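Local coordinates for protein retinol dehydratase (Spodoptera frugiperda, PDB 1FMJ) that is a sulfotransferase-family enzyme that dehydrates retinol, and binds retinol together with adenosine 3',5'-diphosphate, at residues Asp21-Thr33 / Tyr202-Met216. Numbering follows the deposited sequence.
Sequences DKLVKANLGAFPT and YLLNKQSNFKDFWEM
One face of the Phe31 ring is covered by Leu203, whose CD2 lies 3.6 Å from the ring centroid in a CH-pi contact offset toward the rim. Tyr202 O approaches the same ring obliquely. With CG anti to the backbone N (chi1 -167°), Phe31 lies alongside Leu203, and both touch the bound retinol. Ser208 OG lies 3.6 Å from Asn27 CG. Two hydrogen bonds join the loops around Asn205: its N gives a nearly straight bond to Asn27 O (2.8 Å), and its OD1 accepts from Ala30 N (3.2 Å), the donor tilted 23° from the carbonyl plane. An alanine at Asn205 is likely to leave Ala30 N without this side-chain acceptor. Leu28 and Met216 meet tip to tip, CD1 to SD 3.3 Å, while Met216 CE, turned by the bend at chi3, reaches Asn27 CB (3.8 Å). Leu23 CD2 rests on Met216 CA. The contact thus packs helix 18-24 and its following loop against helix 210-218, begun by the Asn209-Asp212 capping box, and the loop leaving helix 187-200 through a Schellman motif; Leu204 packs back on that helix, and Leu203 touches Tyr46 of strand 43-46.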
ATOM      1  N   ASP A  21      12.895  -2.230  19.162  1.00 32.46           N
ATOM      2  CA  ASP A  21      13.452  -0.928  18.838  1.00 34.30           C
ATOM      3  C   ASP A  21      14.874  -1.083  18.318  1.00 34.46           C
ATOM      4  O   ASP A  21      15.325  -0.303  17.485  1.00 35.92           O
ATOM      5  CB  ASP A  21      13.453  -0.023  20.074  1.00 34.11           C
ATOM      6  CG  ASP A  21      13.842   1.408  19.747  1.00 34.97           C
ATOM      7  OD1 ASP A  21      13.074   2.083  19.028  1.00 35.33           O
ATOM      8  OD2 ASP A  21      14.919   1.858  20.202  1.00 35.03           O
ATOM      9  N   LYS A  22      15.585  -2.098  18.792  1.00 34.66           N
ATOM     10  CA  LYS A  22      16.952  -2.281  18.339  1.00 34.88           C
ATOM     11  C   LYS A  22      17.028  -2.687  16.873  1.00 34.01           C
ATOM     12  O   LYS A  22      17.823  -2.128  16.115  1.00 33.42           O
ATOM     13  CB  LYS A  22      17.683  -3.311  19.208  1.00 36.28           C
ATOM     14  CG  LYS A  22      19.196  -3.282  19.005  1.00 37.68           C
ATOM     15  CD  LYS A  22      19.940  -4.028  20.106  1.00 38.89           C
ATOM     16  CE  LYS A  22      21.454  -3.882  19.946  1.00 39.74           C
ATOM     17  NZ  LYS A  22      22.201  -4.621  20.996  1.00 39.43           N
ATOM     18  N   LEU A  23      16.207  -3.657  16.476  1.00 33.08           N
ATOM     19  CA  LEU A  23      16.198  -4.131  15.096  1.00 32.73           C
ATOM     20  C   LEU A  23      15.679  -3.069  14.134  1.00 33.34           C
ATOM     21  O   LEU A  23      16.116  -2.990  12.986  1.00 32.77           O
ATOM     22  CB  LEU A  23      15.339  -5.389  14.957  1.00 30.93           C
ATOM     23  CG  LEU A  23      15.226  -5.923  13.524  1.00 31.63           C
ATOM     24  CD1 LEU A  23      16.603  -6.381  13.053  1.00 31.32           C
ATOM     25  CD2 LEU A  23      14.224  -7.076  13.459  1.00 28.88           C
ATOM     26  N   VAL A  24      14.736  -2.260  14.592  1.00 33.78           N
ATOM     27  CA  VAL A  24      14.201  -1.215  13.733  1.00 33.91           C
ATOM     28  C   VAL A  24      15.201  -0.066  13.595  1.00 34.56           C
ATOM     29  O   VAL A  24      15.550   0.334  12.485  1.00 34.89           O
ATOM     30  CB  VAL A  24      12.879  -0.663  14.282  1.00 32.96           C
ATOM     31  CG1 VAL A  24      12.405   0.489  13.419  1.00 31.89           C
ATOM     32  CG2 VAL A  24      11.838  -1.760  14.312  1.00 32.32           C
ATOM     33  N   LYS A  25      15.661   0.456  14.728  1.00 35.59           N
ATOM     34  CA  LYS A  25      16.617   1.561  14.745  1.00 37.12           C
ATOM     35  C   LYS A  25      17.949   1.191  14.092  1.00 37.44           C
ATOM     36  O   LYS A  25      18.892   1.987  14.099  1.00 38.28           O
ATOM     37  CB  LYS A  25      16.878   2.011  16.188  1.00 37.66           C
ATOM     38  CG  LYS A  25      15.707   2.699  16.870  1.00 38.18           C
ATOM     39  CD  LYS A  25      15.494   4.096  16.311  1.00 38.86           C
ATOM     40  CE  LYS A  25      14.395   4.821  17.063  1.00 39.12           C
ATOM     41  NZ  LYS A  25      13.132   4.040  17.051  1.00 39.54           N
ATOM     42  N   ALA A  26      18.024  -0.013  13.537  1.00 37.33           N
ATOM     43  CA  ALA A  26      19.239  -0.486  12.886  1.00 36.84           C
ATOM     44  C   ALA A  26      19.049  -0.578  11.374  1.00 37.17           C
ATOM     45  O   ALA A  26      19.982  -0.890  10.636  1.00 37.08           O
ATOM     46  CB  ALA A  26      19.625  -1.843  13.446  1.00 37.03           C
ATOM     47  N   ASN A  27      17.830  -0.307  10.925  1.00 36.34           N
ATOM     48  CA  ASN A  27      17.503  -0.352   9.508  1.00 36.02           C
ATOM     49  C   ASN A  27      16.721   0.881   9.079  1.00 34.01           C
ATOM     50  O   ASN A  27      16.832   1.327   7.938  1.00 33.17           O
ATOM     51  CB  ASN A  27      16.666  -1.592   9.197  1.00 37.93           C
ATOM     52  CG  ASN A  27      17.492  -2.857   9.145  1.00 41.25           C
ATOM     53  OD1 ASN A  27      18.262  -3.161  10.067  1.00 42.67           O
ATOM     54  ND2 ASN A  27      17.332  -3.613   8.064  1.00 42.09           N
ATOM     55  N   LEU A  28      15.931   1.424  10.002  1.00 32.31           N
ATOM     56  CA  LEU A  28      15.100   2.589   9.714  1.00 30.86           C
ATOM     57  C   LEU A  28      15.440   3.768  10.629  1.00 30.65           C
ATOM     58  O   LEU A  28      14.785   4.812  10.571  1.00 30.03           O
ATOM     59  CB  LEU A  28      13.628   2.221   9.907  1.00 30.12           C
ATOM     60  CG  LEU A  28      13.197   0.814   9.477  1.00 29.61           C
ATOM     61  CD1 LEU A  28      11.825   0.497  10.035  1.00 29.80           C
ATOM     62  CD2 LEU A  28      13.187   0.725   7.966  1.00 30.38           C
ATOM     63  N   GLY A  29      16.461   3.593  11.464  1.00 29.56           N
ATOM     64  CA  GLY A  29      16.857   4.628  12.408  1.00 29.23           C
ATOM     65  C   GLY A  29      17.051   6.028  11.849  1.00 28.78           C
ATOM     66  O   GLY A  29      16.597   7.004  12.439  1.00 29.59           O
ATOM     67  N   ALA A  30      17.729   6.129  10.713  1.00 28.20           N
ATOM     68  CA  ALA A  30      17.984   7.423  10.098  1.00 26.54           C
ATOM     69  C   ALA A  30      16.692   8.174   9.762  1.00 26.17           C
ATOM     70  O   ALA A  30      16.637   9.402   9.862  1.00 25.25           O
ATOM     71  CB  ALA A  30      18.830   7.239   8.846  1.00 25.98           C
ATOM     72  N   PHE A  31      15.652   7.450   9.362  1.00 25.85           N
ATOM     73  CA  PHE A  31      14.401   8.111   9.014  1.00 25.24           C
ATOM     74  C   PHE A  31      13.792   8.747  10.253  1.00 25.84           C
ATOM     75  O   PHE A  31      13.757   8.137  11.313  1.00 25.86           O
ATOM     76  CB  PHE A  31      13.413   7.126   8.403  1.00 24.62           C
ATOM     77  CG  PHE A  31      12.243   7.795   7.752  1.00 24.30           C
ATOM     78  CD1 PHE A  31      12.434   8.643   6.661  1.00 23.63           C
ATOM     79  CD2 PHE A  31      10.952   7.607   8.243  1.00 22.06           C
ATOM     80  CE1 PHE A  31      11.353   9.297   6.069  1.00 23.36           C
ATOM     81  CE2 PHE A  31       9.870   8.254   7.657  1.00 21.50           C
ATOM     82  CZ  PHE A  31      10.071   9.101   6.568  1.00 22.45           C
ATOM     83  N   PRO A  32      13.288   9.987  10.127  1.00 26.22           N
ATOM     84  CA  PRO A  32      12.679  10.737  11.231  1.00 26.43           C
ATOM     85  C   PRO A  32      11.442  10.168  11.923  1.00 26.04           C
ATOM     86  O   PRO A  32      11.393  10.121  13.148  1.00 26.48           O
ATOM     87  CB  PRO A  32      12.404  12.106  10.606  1.00 26.87           C
ATOM     88  CG  PRO A  32      13.496  12.234   9.585  1.00 27.01           C
ATOM     89  CD  PRO A  32      13.463  10.857   8.951  1.00 26.63           C
ATOM     90  N   THR A  33      10.442   9.752  11.157  1.00 25.85           N
ATOM     91  CA  THR A  33       9.213   9.230  11.758  1.00 25.75           C
ATOM     92  C   THR A  33       9.435   7.895  12.470  1.00 25.87           C
ATOM     93  O   THR A  33      10.091   7.004  11.936  1.00 26.76           O
ATOM     94  CB  THR A  33       8.113   9.047  10.696  1.00 25.80           C
ATOM     95  OG1 THR A  33       8.078  10.194   9.838  1.00 25.45           O
ATOM     96  CG2 THR A  33       6.763   8.895  11.363  1.00 24.47           C
ATOM     97  N   TYR A 202      14.106   6.842   0.513  1.00 20.02           N
ATOM     98  CA  TYR A 202      15.155   7.060   1.498  1.00 21.96           C
ATOM     99  C   TYR A 202      14.715   6.668   2.905  1.00 23.18           C
ATOM    100  O   TYR A 202      15.131   7.290   3.874  1.00 24.22           O
ATOM    101  CB  TYR A 202      15.588   8.533   1.505  1.00 20.98           C
ATOM    102  CG  TYR A 202      16.215   9.011   0.211  1.00 21.44           C
ATOM    103  CD1 TYR A 202      15.498   9.807  -0.690  1.00 21.68           C
ATOM    104  CD2 TYR A 202      17.514   8.639  -0.128  1.00 20.95           C
ATOM    105  CE1 TYR A 202      16.067  10.215  -1.902  1.00 22.19           C
ATOM    106  CE2 TYR A 202      18.084   9.036  -1.330  1.00 20.50           C
ATOM    107  CZ  TYR A 202      17.360   9.819  -2.211  1.00 21.31           C
ATOM    108  OH  TYR A 202      17.931  10.181  -3.407  1.00 21.95           O
ATOM    109  N   LEU A 203      13.883   5.638   3.016  1.00 24.54           N
ATOM    110  CA  LEU A 203      13.397   5.188   4.318  1.00 25.97           C
ATOM    111  C   LEU A 203      14.391   4.283   5.046  1.00 27.81           C
ATOM    112  O   LEU A 203      14.384   4.208   6.279  1.00 28.58           O
ATOM    113  CB  LEU A 203      12.072   4.433   4.162  1.00 24.26           C
ATOM    114  CG  LEU A 203      10.919   5.149   3.458  1.00 23.25           C
ATOM    115  CD1 LEU A 203       9.694   4.251   3.457  1.00 24.20           C
ATOM    116  CD2 LEU A 203      10.616   6.459   4.153  1.00 23.41           C
ATOM    117  N   LEU A 204      15.245   3.605   4.285  1.00 29.27           N
ATOM    118  CA  LEU A 204      16.218   2.681   4.867  1.00 30.65           C
ATOM    119  C   LEU A 204      17.623   3.230   5.002  1.00 30.96           C
ATOM    120  O   LEU A 204      18.060   4.047   4.196  1.00 32.63           O
ATOM    121  CB  LEU A 204      16.303   1.398   4.034  1.00 30.23           C
ATOM    122  CG  LEU A 204      15.064   0.524   3.872  1.00 32.03           C
ATOM    123  CD1 LEU A 204      15.412  -0.707   3.049  1.00 31.33           C
ATOM    124  CD2 LEU A 204      14.543   0.121   5.234  1.00 31.19           C
ATOM    125  N   ASN A 205      18.331   2.756   6.024  1.00 32.32           N
ATOM    126  CA  ASN A 205      19.716   3.143   6.244  1.00 32.90           C
ATOM    127  C   ASN A 205      20.479   2.552   5.065  1.00 33.48           C
ATOM    128  O   ASN A 205      20.319   1.374   4.747  1.00 33.42           O
ATOM    129  CB  ASN A 205      20.228   2.549   7.557  1.00 34.19           C
ATOM    130  CG  ASN A 205      19.538   3.142   8.771  1.00 35.15           C
ATOM    131  OD1 ASN A 205      18.535   3.845   8.645  1.00 36.07           O
ATOM    132  ND2 ASN A 205      20.067   2.854   9.954  1.00 36.08           N
ATOM    133  N   LYS A 206      21.296   3.371   4.414  1.00 34.29           N
ATOM    134  CA  LYS A 206      22.058   2.939   3.245  1.00 34.83           C
ATOM    135  C   LYS A 206      22.913   1.692   3.477  1.00 35.34           C
ATOM    136  O   LYS A 206      23.069   0.865   2.573  1.00 36.02           O
ATOM    137  CB  LYS A 206      22.928   4.092   2.747  1.00 34.99           C
ATOM    138  N   GLN A 207      23.456   1.550   4.685  1.00 35.08           N
ATOM    139  CA  GLN A 207      24.297   0.402   5.008  1.00 35.11           C
ATOM    140  C   GLN A 207      23.504  -0.865   5.337  1.00 35.08           C
ATOM    141  O   GLN A 207      24.085  -1.883   5.720  1.00 35.68           O
ATOM    142  CB  GLN A 207      25.227   0.751   6.165  1.00 36.16           C
ATOM    143  N   SER A 208      22.182  -0.800   5.195  1.00 33.96           N
ATOM    144  CA  SER A 208      21.320  -1.949   5.464  1.00 32.46           C
ATOM    145  C   SER A 208      21.037  -2.699   4.167  1.00 31.67           C
ATOM    146  O   SER A 208      20.965  -2.085   3.098  1.00 31.53           O
ATOM    147  CB  SER A 208      19.996  -1.496   6.097  1.00 33.18           C
ATOM    148  OG  SER A 208      20.175  -1.083   7.447  1.00 34.01           O
ATOM    149  N   ASN A 209      20.887  -4.020   4.262  1.00 29.00           N
ATOM    150  CA  ASN A 209      20.612  -4.848   3.088  1.00 28.14           C
ATOM    151  C   ASN A 209      19.232  -5.508   3.156  1.00 27.43           C
ATOM    152  O   ASN A 209      18.470  -5.301   4.104  1.00 25.67           O
ATOM    153  CB  ASN A 209      21.681  -5.937   2.926  1.00 29.02           C
ATOM    154  CG  ASN A 209      21.801  -6.825   4.150  1.00 29.53           C
ATOM    155  OD1 ASN A 209      20.804  -7.163   4.788  1.00 30.30           O
ATOM    156  ND2 ASN A 209      23.029  -7.219   4.477  1.00 32.16           N
ATOM    157  N   PHE A 210      18.923  -6.322   2.156  1.00 26.09           N
ATOM    158  CA  PHE A 210      17.624  -6.973   2.122  1.00 26.19           C
ATOM    159  C   PHE A 210      17.381  -7.960   3.255  1.00 25.57           C
ATOM    160  O   PHE A 210      16.270  -8.050   3.765  1.00 25.90           O
ATOM    161  CB  PHE A 210      17.397  -7.687   0.791  1.00 24.07           C
ATOM    162  CG  PHE A 210      16.063  -8.360   0.712  1.00 23.90           C
ATOM    163  CD1 PHE A 210      14.892  -7.606   0.750  1.00 23.36           C
ATOM    164  CD2 PHE A 210      15.968  -9.743   0.680  1.00 23.38           C
ATOM    165  CE1 PHE A 210      13.646  -8.224   0.765  1.00 22.56           C
ATOM    166  CE2 PHE A 210      14.729 -10.366   0.694  1.00 21.81           C
ATOM    167  CZ  PHE A 210      13.568  -9.608   0.739  1.00 23.27           C
ATOM    168  N   LYS A 211      18.405  -8.711   3.648  1.00 26.11           N
ATOM    169  CA  LYS A 211      18.215  -9.671   4.722  1.00 24.78           C
ATOM    170  C   LYS A 211      17.824  -8.971   6.014  1.00 24.67           C
ATOM    171  O   LYS A 211      17.013  -9.499   6.771  1.00 24.05           O
ATOM    172  CB  LYS A 211      19.469 -10.510   4.944  1.00 25.79           C
ATOM    173  CG  LYS A 211      19.268 -11.592   5.987  1.00 26.44           C
ATOM    174  CD  LYS A 211      20.491 -12.478   6.129  1.00 28.89           C
ATOM    175  CE  LYS A 211      20.243 -13.597   7.125  1.00 28.85           C
ATOM    176  NZ  LYS A 211      21.501 -14.339   7.432  1.00 30.50           N
ATOM    177  N   ASP A 212      18.394  -7.793   6.275  1.00 24.13           N
ATOM    178  CA  ASP A 212      18.036  -7.051   7.483  1.00 24.88           C
ATOM    179  C   ASP A 212      16.591  -6.591   7.323  1.00 24.27           C
ATOM    180  O   ASP A 212      15.834  -6.510   8.288  1.00 23.17           O
ATOM    181  CB  ASP A 212      18.902  -5.806   7.674  1.00 27.70           C
ATOM    182  CG  ASP A 212      20.358  -6.126   7.882  1.00 29.17           C
ATOM    183  OD1 ASP A 212      20.656  -7.149   8.526  1.00 30.44           O
ATOM    184  OD2 ASP A 212      21.201  -5.332   7.410  1.00 31.95           O
ATOM    185  N   PHE A 213      16.218  -6.273   6.091  1.00 23.45           N
ATOM    186  CA  PHE A 213      14.863  -5.823   5.824  1.00 22.83           C
ATOM    187  C   PHE A 213      13.915  -7.003   6.038  1.00 23.31           C
ATOM    188  O   PHE A 213      12.834  -6.844   6.607  1.00 23.40           O
ATOM    189  CB  PHE A 213      14.738  -5.297   4.393  1.00 20.94           C
ATOM    190  CG  PHE A 213      13.395  -4.692   4.091  1.00 21.70           C
ATOM    191  CD1 PHE A 213      13.099  -3.390   4.492  1.00 21.61           C
ATOM    192  CD2 PHE A 213      12.404  -5.439   3.467  1.00 20.60           C
ATOM    193  CE1 PHE A 213      11.830  -2.845   4.274  1.00 20.03           C
ATOM    194  CE2 PHE A 213      11.130  -4.899   3.246  1.00 21.68           C
ATOM    195  CZ  PHE A 213      10.847  -3.602   3.651  1.00 19.30           C
ATOM    196  N   TRP A 214      14.334  -8.186   5.588  1.00 23.46           N
ATOM    197  CA  TRP A 214      13.531  -9.400   5.732  1.00 23.04           C
ATOM    198  C   TRP A 214      13.315  -9.800   7.186  1.00 23.55           C
ATOM    199  O   TRP A 214      12.232 -10.255   7.552  1.00 23.99           O
ATOM    200  CB  TRP A 214      14.178 -10.559   4.978  1.00 22.32           C
ATOM    201  CG  TRP A 214      13.635 -11.910   5.377  1.00 21.98           C
ATOM    202  CD1 TRP A 214      14.274 -12.864   6.116  1.00 22.81           C
ATOM    203  CD2 TRP A 214      12.347 -12.447   5.056  1.00 21.20           C
ATOM    204  NE1 TRP A 214      13.466 -13.965   6.273  1.00 22.29           N
ATOM    205  CE2 TRP A 214      12.278 -13.736   5.631  1.00 21.31           C
ATOM    206  CE3 TRP A 214      11.243 -11.964   4.336  1.00 20.06           C
ATOM    207  CZ2 TRP A 214      11.147 -14.552   5.508  1.00 21.06           C
ATOM    208  CZ3 TRP A 214      10.120 -12.772   4.215  1.00 21.64           C
ATOM    209  CH2 TRP A 214      10.081 -14.054   4.799  1.00 21.69           C
ATOM    210  N   GLU A 215      14.347  -9.653   8.008  1.00 24.37           N
ATOM    211  CA  GLU A 215      14.232  -9.986   9.425  1.00 25.45           C
ATOM    212  C   GLU A 215      13.120  -9.144  10.039  1.00 24.71           C
ATOM    213  O   GLU A 215      12.260  -9.640  10.763  1.00 24.30           O
ATOM    214  CB  GLU A 215      15.534  -9.680  10.166  1.00 26.28           C
ATOM    215  CG  GLU A 215      16.723 -10.559   9.795  1.00 29.55           C
ATOM    216  CD  GLU A 215      16.476 -12.031  10.082  1.00 31.72           C
ATOM    217  OE1 GLU A 215      15.715 -12.332  11.032  1.00 30.96           O
ATOM    218  OE2 GLU A 215      17.056 -12.882   9.362  1.00 32.08           O
ATOM    219  N   MET A 216      13.162  -7.852   9.736  1.00 24.44           N
ATOM    220  CA  MET A 216      12.201  -6.887  10.241  1.00 22.21           C
ATOM    221  C   MET A 216      10.806  -7.182   9.720  1.00 21.27           C
ATOM    222  O   MET A 216       9.851  -7.291  10.495  1.00 19.84           O
ATOM    223  CB  MET A 216      12.650  -5.479   9.826  1.00 24.19           C
ATOM    224  CG  MET A 216      11.668  -4.348  10.108  1.00 27.00           C
ATOM    225  SD  MET A 216      12.451  -2.708   9.873  1.00 33.34           S
ATOM    226  CE  MET A 216      13.287  -2.927   8.266  1.00 32.06           C
TER